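Local coordinates for phosphatidylinositol 4,5-bisphosphate-binding protein SLM1 (Saccharomyces cerevisiae, PDB 3NSU) that binds phosphatidylinositol 4,5-bisphosphate and acts with SLM2 as an effector of TORC2 and calcineurin signalling, the piece here being its PH domain, at residues L52-C57 with K114-T119; S63-T68 with D101-M106. All coordinates share one frame; numbering follows the deposited sequence.

Contact 1. Residues L52-C57 with K114-T119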
ATOM      1  N   LEU A  52      -2.088   0.802 -10.448  1.00 25.04           N
ATOM      2  CA  LEU A  52      -1.495   2.124 -10.280  1.00 23.87           C
ATOM      3  C   LEU A  52      -0.103   2.196 -10.894  1.00 23.18           C
ATOM      4  O   LEU A  52       0.825   1.539 -10.427  1.00 21.43           O
ATOM      5  CB  LEU A  52      -1.413   2.478  -8.788  1.00 25.76           C
ATOM      6  CG  LEU A  52      -2.728   2.690  -8.028  1.00 33.15           C
ATOM      7  CD1 LEU A  52      -2.503   2.917  -6.512  1.00 26.83           C
ATOM      8  CD2 LEU A  52      -3.520   3.842  -8.638  1.00 36.73           C
ATOM      9  N   ALA A  53       0.042   3.007 -11.937  1.00 26.79           N
ATOM     10  CA  ALA A  53       1.341   3.216 -12.568  1.00 24.69           C
ATOM     11  C   ALA A  53       2.312   3.891 -11.598  1.00 26.18           C
ATOM     12  O   ALA A  53       2.032   4.965 -11.065  1.00 27.54           O
ATOM     13  CB  ALA A  53       1.187   4.045 -13.846  1.00 26.70           C
ATOM     14  N   LEU A  54       3.461   3.264 -11.379  1.00 20.94           N
ATOM     15  CA  LEU A  54       4.433   3.769 -10.420  1.00 23.99           C
ATOM     16  C   LEU A  54       5.143   5.032 -10.925  1.00 27.84           C
ATOM     17  O   LEU A  54       5.521   5.896 -10.140  1.00 25.87           O
ATOM     18  CB  LEU A  54       5.446   2.674 -10.066  1.00 21.77           C
ATOM     19  CG  LEU A  54       4.835   1.452  -9.365  1.00 21.25           C
ATOM     20  CD1 LEU A  54       5.852   0.322  -9.262  1.00 19.75           C
ATOM     21  CD2 LEU A  54       4.344   1.864  -7.986  1.00 18.46           C
ATOM     22  N   SER A  55       5.311   5.140 -12.238  1.00 28.01           N
ATOM     23  CA  SER A  55       5.995   6.296 -12.818  1.00 30.10           C
ATOM     24  C   SER A  55       5.412   7.626 -12.315  1.00 34.74           C
ATOM     25  O   SER A  55       6.129   8.617 -12.188  1.00 31.97           O
ATOM     26  CB  SER A  55       5.965   6.234 -14.349  1.00 31.68           C
ATOM     27  OG  SER A  55       4.673   6.533 -14.846  1.00 33.77           O
ATOM     28  N   GLU A  56       4.117   7.650 -12.016  1.00 31.40           N
ATOM     29  CA  GLU A  56       3.495   8.895 -11.563  1.00 34.33           C
ATOM     30  C   GLU A  56       2.881   8.851 -10.146  1.00 34.22           C
ATOM     31  O   GLU A  56       1.962   9.606  -9.832  1.00 34.76           O
ATOM     32  CB  GLU A  56       2.493   9.411 -12.607  1.00 37.76           C
ATOM     33  CG  GLU A  56       3.128   9.726 -13.979  1.00 36.96           C
ATOM     34  CD  GLU A  56       4.187  10.840 -13.937  1.00 46.31           C
ATOM     35  OE1 GLU A  56       4.106  11.729 -13.057  1.00 42.81           O
ATOM     36  OE2 GLU A  56       5.100  10.830 -14.798  1.00 42.32           O
ATOM     37  N   CYS A  57       3.418   7.979  -9.294  1.00 33.50           N
ATOM     38  CA  CYS A  57       3.085   7.960  -7.868  1.00 28.74           C
ATOM     39  C   CYS A  57       4.300   8.345  -7.060  1.00 27.14           C
ATOM     40  O   CYS A  57       5.425   8.194  -7.516  1.00 32.19           O
ATOM     41  CB  CYS A  57       2.692   6.552  -7.418  1.00 26.85           C
ATOM     42  SG  CYS A  57       1.239   5.903  -8.164  1.00 36.00           S
ATOM     43  N   LYS A 114       9.127   3.369  -2.256  1.00 25.24           N
ATOM     44  CA  LYS A 114       9.984   4.547  -2.344  1.00 22.58           C
ATOM     45  C   LYS A 114      11.023   4.405  -3.458  1.00 25.65           C
ATOM     46  O   LYS A 114      11.208   5.317  -4.266  1.00 27.24           O
ATOM     47  CB  LYS A 114      10.681   4.792  -0.998  1.00 25.56           C
ATOM     48  CG  LYS A 114      11.591   6.020  -0.960  1.00 29.23           C
ATOM     49  CD  LYS A 114      12.406   6.087   0.348  1.00 33.20           C
ATOM     50  CE  LYS A 114      13.412   4.931   0.443  1.00 34.05           C
ATOM     51  NZ  LYS A 114      14.080   4.829   1.778  1.00 39.28           N
ATOM     52  N   ILE A 115      11.696   3.258  -3.504  1.00 23.71           N
ATOM     53  CA  ILE A 115      12.788   3.060  -4.460  1.00 23.01           C
ATOM     54  C   ILE A 115      12.340   2.793  -5.887  1.00 27.18           C
ATOM     55  O   ILE A 115      13.169   2.771  -6.798  1.00 30.37           O
ATOM     56  CB  ILE A 115      13.793   1.952  -4.003  1.00 30.25           C
ATOM     57  CG1 ILE A 115      13.198   0.557  -4.153  1.00 28.53           C
ATOM     58  CG2 ILE A 115      14.265   2.194  -2.563  1.00 25.99           C
ATOM     59  CD1 ILE A 115      14.220  -0.548  -4.043  1.00 30.55           C
ATOM     60  N   LEU A 116      11.037   2.599  -6.087  1.00 26.94           N
ATOM     61  CA  LEU A 116      10.484   2.419  -7.427  1.00 25.76           C
ATOM     62  C   LEU A 116       9.803   3.687  -7.943  1.00 27.57           C
ATOM     63  O   LEU A 116       9.301   3.714  -9.071  1.00 26.09           O
ATOM     64  CB  LEU A 116       9.491   1.249  -7.448  1.00 24.37           C
ATOM     65  CG  LEU A 116      10.087  -0.162  -7.363  1.00 23.94           C
ATOM     66  CD1 LEU A 116       9.006  -1.225  -7.178  1.00 26.28           C
ATOM     67  CD2 LEU A 116      10.914  -0.436  -8.613  1.00 25.36           C
ATOM     68  N   THR A 117       9.787   4.737  -7.122  1.00 26.20           N
ATOM     69  CA  THR A 117       9.051   5.955  -7.468  1.00 29.09           C
ATOM     70  C   THR A 117       9.859   7.242  -7.260  1.00 35.13           C
ATOM     71  O   THR A 117       9.287   8.316  -7.045  1.00 34.59           O
ATOM     72  CB  THR A 117       7.744   6.066  -6.654  1.00 26.23           C
ATOM     73  OG1 THR A 117       8.056   6.155  -5.255  1.00 29.22           O
ATOM     74  CG2 THR A 117       6.847   4.846  -6.885  1.00 26.65           C
ATOM     75  N   SER A 118      11.184   7.142  -7.313  1.00 33.52           N
ATOM     76  CA  SER A 118      12.024   8.326  -7.120  1.00 34.79           C
ATOM     77  C   SER A 118      11.923   9.208  -8.356  1.00 39.42           C
ATOM     78  O   SER A 118      12.319  10.378  -8.336  1.00 39.13           O
ATOM     79  CB  SER A 118      13.486   7.933  -6.882  1.00 33.60           C
ATOM     80  OG  SER A 118      14.059   7.390  -8.059  1.00 32.93           O
ATOM     81  N   THR A 119      11.396   8.612  -9.423  1.00 42.28           N
ATOM     82  CA  THR A 119      11.167   9.262 -10.719  1.00 42.46           C
ATOM     83  C   THR A 119      12.461   9.428 -11.502  1.00 42.12           C
ATOM     84  O   THR A 119      12.924   8.485 -12.148  1.00 37.75           O
ATOM     85  CB  THR A 119      10.380  10.610 -10.610  1.00 40.40           C
ATOM     86  OG1 THR A 119      11.214  11.640 -10.069  1.00 44.42           O
ATOM     87  CG2 THR A 119       9.145  10.450  -9.740  1.00 45.28           C
TER
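Leu-54 packs on Thr-117 and Leu-116, and the Cys-57 carbonyl meets Thr-117, where the C-terminal helix of this PH domain, 103-114, runs out and the chain returns over one end of the seven-stranded antiparallel sheet. The 52-57 segment spans the end of strand 50-53, the short turn after it and the start of strand 57-62, and the tail after the helix packs where the chain passes from one edge strand of the sheet to the other. Leu-54 can be followed outward. Leu-54 CB lies 4.1 Å from Thr-117 CG2. From CG the side chain forks: Leu-54 CD2 stays with the threonine, 4.0 Å from Thr-117 CG2, while Leu-54 CD1 reaches Leu-116 CD1 at 4.1 Å. Both leucines also touch Leu-29 of strand 22-29, which extends this apolar patch into the sheet.

The tail is bent by a type I turn from Lys-114 to Thr-117, closed by Thr-117 N to Lys-114 O at 3.2 Å. With chi1 at 62°, Thr-117 has its methyl anti to its own carbonyl carbon and facing the 52-57 backbone, whereas OG1 is hydrogen-bonded to Leu-113 O in the last turn of the helix. On the facing segment, Leu-54 O accepts from Cys-57 N at 3.1 Å, and this same carbonyl oxygen lies 3.7 Å from Thr-117 CG2. Cys-57 O comes in close to the threonine's branch point, 3.3 Å from Thr-117 CB.

Contact 2. Residues S63-T68 with D101-M106; sequences SRKNST and DSYESM
Lys-65 lays the aliphatic part of its side chain over one face of the Tyr-103 ring. The CH-pi contact is almost perfectly centred: Lys-65 CB stands 3.8 Å from the ring centroid and only 7° off the ring normal. With CG anti to the backbone N (chi1 -165°), the lysine chain then runs on past Tyr-103 CG and CD2, crossing the tyrosine side chain at about a right angle, until Lys-65 CE lies 3.9 Å from Tyr-103 CD2. Bends at its last two torsions keep CE beside the ring and turn the ammonium toward Glu-104, in a salt bridge of 3.5 Å between Lys-65 NZ and Glu-104 OE2.

A different part of the loop meets the ring's edge. Ser-63 O approaches in the plane of the ring, 3.6 Å from Tyr-103 CE1, so the loop meets the ring both over a face and at its edge. Three residues along the helix, the Met-106 methyl CE packs 4.1 Å from Ser-63 O.

All three helical partners belong to the first turn of helix 103-114, the C-terminal helix of the PH fold, and the loop they touch joins strands 57-62 and 79-84. His-62, at the end of strand 57-62, touches both Tyr-103 and Met-106 and carries the packing into the sheet. On the loop side, Ser-63 OG is hydrogen-bonded to Lys-79 N, and Asn-66 N to Asp-77, two bonds that join the two ends of the loop on either side of Lys-65 in sequence. On the helix side, Ser-102 is the N-cap: its OG accepts a nearly straight hydrogen bond from Ser-105 N, 3.1 Å long with an angle of 170° at the hydrogen.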
ATOM      1  N   SER A  63       2.810   6.665   9.159  1.00 21.99           N
ATOM      2  CA  SER A  63       2.562   6.782  10.585  1.00 25.02           C
ATOM      3  C   SER A  63       3.886   6.864  11.339  1.00 29.31           C
ATOM      4  O   SER A  63       4.914   6.383  10.856  1.00 30.85           O
ATOM      5  CB  SER A  63       1.766   5.572  11.081  1.00 23.58           C
ATOM      6  OG  SER A  63       0.514   5.443  10.406  1.00 23.41           O
ATOM      7  N   ARG A  64       3.866   7.483  12.516  1.00 33.14           N
ATOM      8  CA  ARG A  64       4.977   7.345  13.454  1.00 31.69           C
ATOM      9  C   ARG A  64       4.656   6.231  14.426  1.00 34.07           C
ATOM     10  O   ARG A  64       3.565   6.187  14.987  1.00 37.62           O
ATOM     11  CB  ARG A  64       5.245   8.643  14.215  1.00 36.42           C
ATOM     12  CG  ARG A  64       6.356   9.476  13.616  1.00 37.74           C
ATOM     13  CD  ARG A  64       6.742  10.608  14.540  1.00 39.08           C
ATOM     14  NE  ARG A  64       7.714  10.213  15.554  1.00 38.17           N
ATOM     15  CZ  ARG A  64       8.025  10.967  16.603  1.00 38.69           C
ATOM     16  NH1 ARG A  64       7.419  12.134  16.769  1.00 30.86           N
ATOM     17  NH2 ARG A  64       8.933  10.559  17.486  1.00 39.55           N
ATOM     18  N   LYS A  65       5.607   5.324  14.618  1.00 33.59           N
ATOM     19  CA  LYS A  65       5.406   4.183  15.498  1.00 34.84           C
ATOM     20  C   LYS A  65       4.838   4.612  16.845  1.00 40.81           C
ATOM     21  O   LYS A  65       5.096   5.726  17.309  1.00 34.04           O
ATOM     22  CB  LYS A  65       6.725   3.443  15.713  1.00 36.60           C
ATOM     23  CG  LYS A  65       6.556   2.059  16.298  1.00 36.93           C
ATOM     24  CD  LYS A  65       7.888   1.358  16.448  1.00 34.49           C
ATOM     25  CE  LYS A  65       7.728  -0.145  16.278  1.00 42.17           C
ATOM     26  NZ  LYS A  65       6.792  -0.749  17.263  1.00 45.36           N
ATOM     27  N   ASN A  66       4.058   3.732  17.464  1.00 40.29           N
ATOM     28  CA  ASN A  66       3.560   3.982  18.810  1.00 42.61           C
ATOM     29  C   ASN A  66       4.668   3.747  19.816  1.00 38.36           C
ATOM     30  O   ASN A  66       5.048   2.609  20.074  1.00 36.52           O
ATOM     31  CB  ASN A  66       2.361   3.093  19.127  1.00 39.27           C
ATOM     32  CG  ASN A  66       1.194   3.371  18.214  1.00 46.40           C
ATOM     33  OD1 ASN A  66       1.258   4.287  17.393  1.00 46.32           O
ATOM     34  ND2 ASN A  66       0.126   2.581  18.331  1.00 48.38           N
ATOM     35  N   SER A  67       5.193   4.836  20.364  1.00 43.24           N
ATOM     36  CA  SER A  67       6.311   4.770  21.299  1.00 39.94           C
ATOM     37  C   SER A  67       6.089   5.774  22.416  1.00 39.84           C
ATOM     38  O   SER A  67       5.111   6.524  22.397  1.00 39.35           O
ATOM     39  CB  SER A  67       7.625   5.085  20.583  1.00 38.95           C
ATOM     40  OG  SER A  67       7.645   6.431  20.141  1.00 43.85           O
ATOM     41  N   THR A  68       6.996   5.789  23.390  1.00 37.59           N
ATOM     42  CA  THR A  68       6.920   6.758  24.482  1.00 39.45           C
ATOM     43  C   THR A  68       7.157   8.193  23.966  1.00 37.20           C
ATOM     44  O   THR A  68       6.650   9.152  24.543  1.00 39.39           O
ATOM     45  CB  THR A  68       7.908   6.423  25.638  1.00 36.71           C
ATOM     46  OG1 THR A  68       7.746   5.055  26.045  1.00 40.44           O
ATOM     47  CG2 THR A  68       7.640   7.317  26.832  1.00 31.01           C
ATOM     48  N   ASP A 101      -0.733  -4.502   8.276  1.00 22.57           N
ATOM     49  CA  ASP A 101      -0.976  -5.244   9.516  1.00 26.44           C
ATOM     50  C   ASP A 101      -0.230  -4.650  10.709  1.00 27.41           C
ATOM     51  O   ASP A 101      -0.690  -4.723  11.860  1.00 27.24           O
ATOM     52  CB  ASP A 101      -0.543  -6.703   9.344  1.00 28.30           C
ATOM     53  CG  ASP A 101      -1.426  -7.460   8.376  1.00 35.17           C
ATOM     54  OD1 ASP A 101      -2.636  -7.158   8.344  1.00 41.98           O
ATOM     55  OD2 ASP A 101      -0.917  -8.347   7.648  1.00 39.44           O
ATOM     56  N   SER A 102       0.940  -4.093  10.440  1.00 22.36           N
ATOM     57  CA  SER A 102       1.776  -3.569  11.519  1.00 23.17           C
ATOM     58  C   SER A 102       2.677  -2.475  10.994  1.00 23.56           C
ATOM     59  O   SER A 102       2.846  -2.341   9.786  1.00 20.26           O
ATOM     60  CB  SER A 102       2.634  -4.678  12.112  1.00 25.69           C
ATOM     61  OG  SER A 102       3.583  -5.138  11.161  1.00 24.27           O
ATOM     62  N   TYR A 103       3.257  -1.700  11.911  1.00 25.05           N
ATOM     63  CA  TYR A 103       4.211  -0.668  11.543  1.00 23.94           C
ATOM     64  C   TYR A 103       5.307  -1.269  10.674  1.00 22.75           C
ATOM     65  O   TYR A 103       5.697  -0.681   9.671  1.00 22.84           O
ATOM     66  CB  TYR A 103       4.821   0.003  12.796  1.00 26.92           C
ATOM     67  CG  TYR A 103       5.880   1.057  12.481  1.00 22.36           C
ATOM     68  CD1 TYR A 103       5.517   2.349  12.123  1.00 25.99           C
ATOM     69  CD2 TYR A 103       7.238   0.749  12.531  1.00 27.56           C
ATOM     70  CE1 TYR A 103       6.469   3.305  11.827  1.00 30.60           C
ATOM     71  CE2 TYR A 103       8.199   1.703  12.240  1.00 25.95           C
ATOM     72  CZ  TYR A 103       7.806   2.974  11.887  1.00 31.29           C
ATOM     73  OH  TYR A 103       8.743   3.925  11.591  1.00 34.55           O
ATOM     74  N   GLU A 104       5.783  -2.448  11.067  1.00 22.89           N
ATOM     75  CA  GLU A 104       6.897  -3.111  10.396  1.00 23.56           C
ATOM     76  C   GLU A 104       6.531  -3.495   8.977  1.00 25.72           C
ATOM     77  O   GLU A 104       7.290  -3.240   8.032  1.00 23.62           O
ATOM     78  CB  GLU A 104       7.340  -4.354  11.173  1.00 29.05           C
ATOM     79  CG  GLU A 104       7.966  -4.057  12.544  1.00 29.60           C
ATOM     80  CD  GLU A 104       6.968  -3.503  13.552  1.00 36.45           C
ATOM     81  OE1 GLU A 104       5.779  -3.896  13.506  1.00 33.64           O
ATOM     82  OE2 GLU A 104       7.377  -2.672  14.397  1.00 38.08           O
ATOM     83  N   SER A 105       5.364  -4.117   8.820  1.00 24.39           N
ATOM     84  CA  SER A 105       4.899  -4.474   7.498  1.00 20.42           C
ATOM     85  C   SER A 105       4.713  -3.218   6.646  1.00 19.85           C
ATOM     86  O   SER A 105       5.181  -3.156   5.511  1.00 22.08           O
ATOM     87  CB  SER A 105       3.598  -5.257   7.571  1.00 25.38           C
ATOM     88  OG  SER A 105       3.059  -5.389   6.268  1.00 27.86           O
ATOM     89  N   MET A 106       4.027  -2.223   7.199  1.00 22.35           N
ATOM     90  CA  MET A 106       3.878  -0.930   6.535  1.00 22.18           C
ATOM     91  C   MET A 106       5.224  -0.376   6.051  1.00 20.53           C
ATOM     92  O   MET A 106       5.320   0.130   4.940  1.00 23.83           O
ATOM     93  CB  MET A 106       3.179   0.078   7.464  1.00 19.41           C
ATOM     94  CG  MET A 106       3.062   1.495   6.891  1.00 21.51           C
ATOM     95  SD  MET A 106       4.541   2.538   7.057  1.00 23.60           S
ATOM     96  CE  MET A 106       4.511   2.860   8.817  1.00 19.27           C
TER

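Both contacts use the C-terminal helix region, contact 1 the tail that leaves 103-114 and contact 2 its first turn, and their centres lie about 23 Å apart. Strand 57-62 is common to the other side: 52-57 leads into it and 63-68 leaves it. Contact 1 is partly buried, with leucines packed on each other and a threonine that also meets two backbone carbonyls. Contact 2 is a surface contact in which a lysine, a tyrosine and a glutamate combine ring packing with a salt bridge, Met-106 being its buried member. Charged side chains thus take part across the interface at the helix start, whereas apolar groups dominate beyond its end.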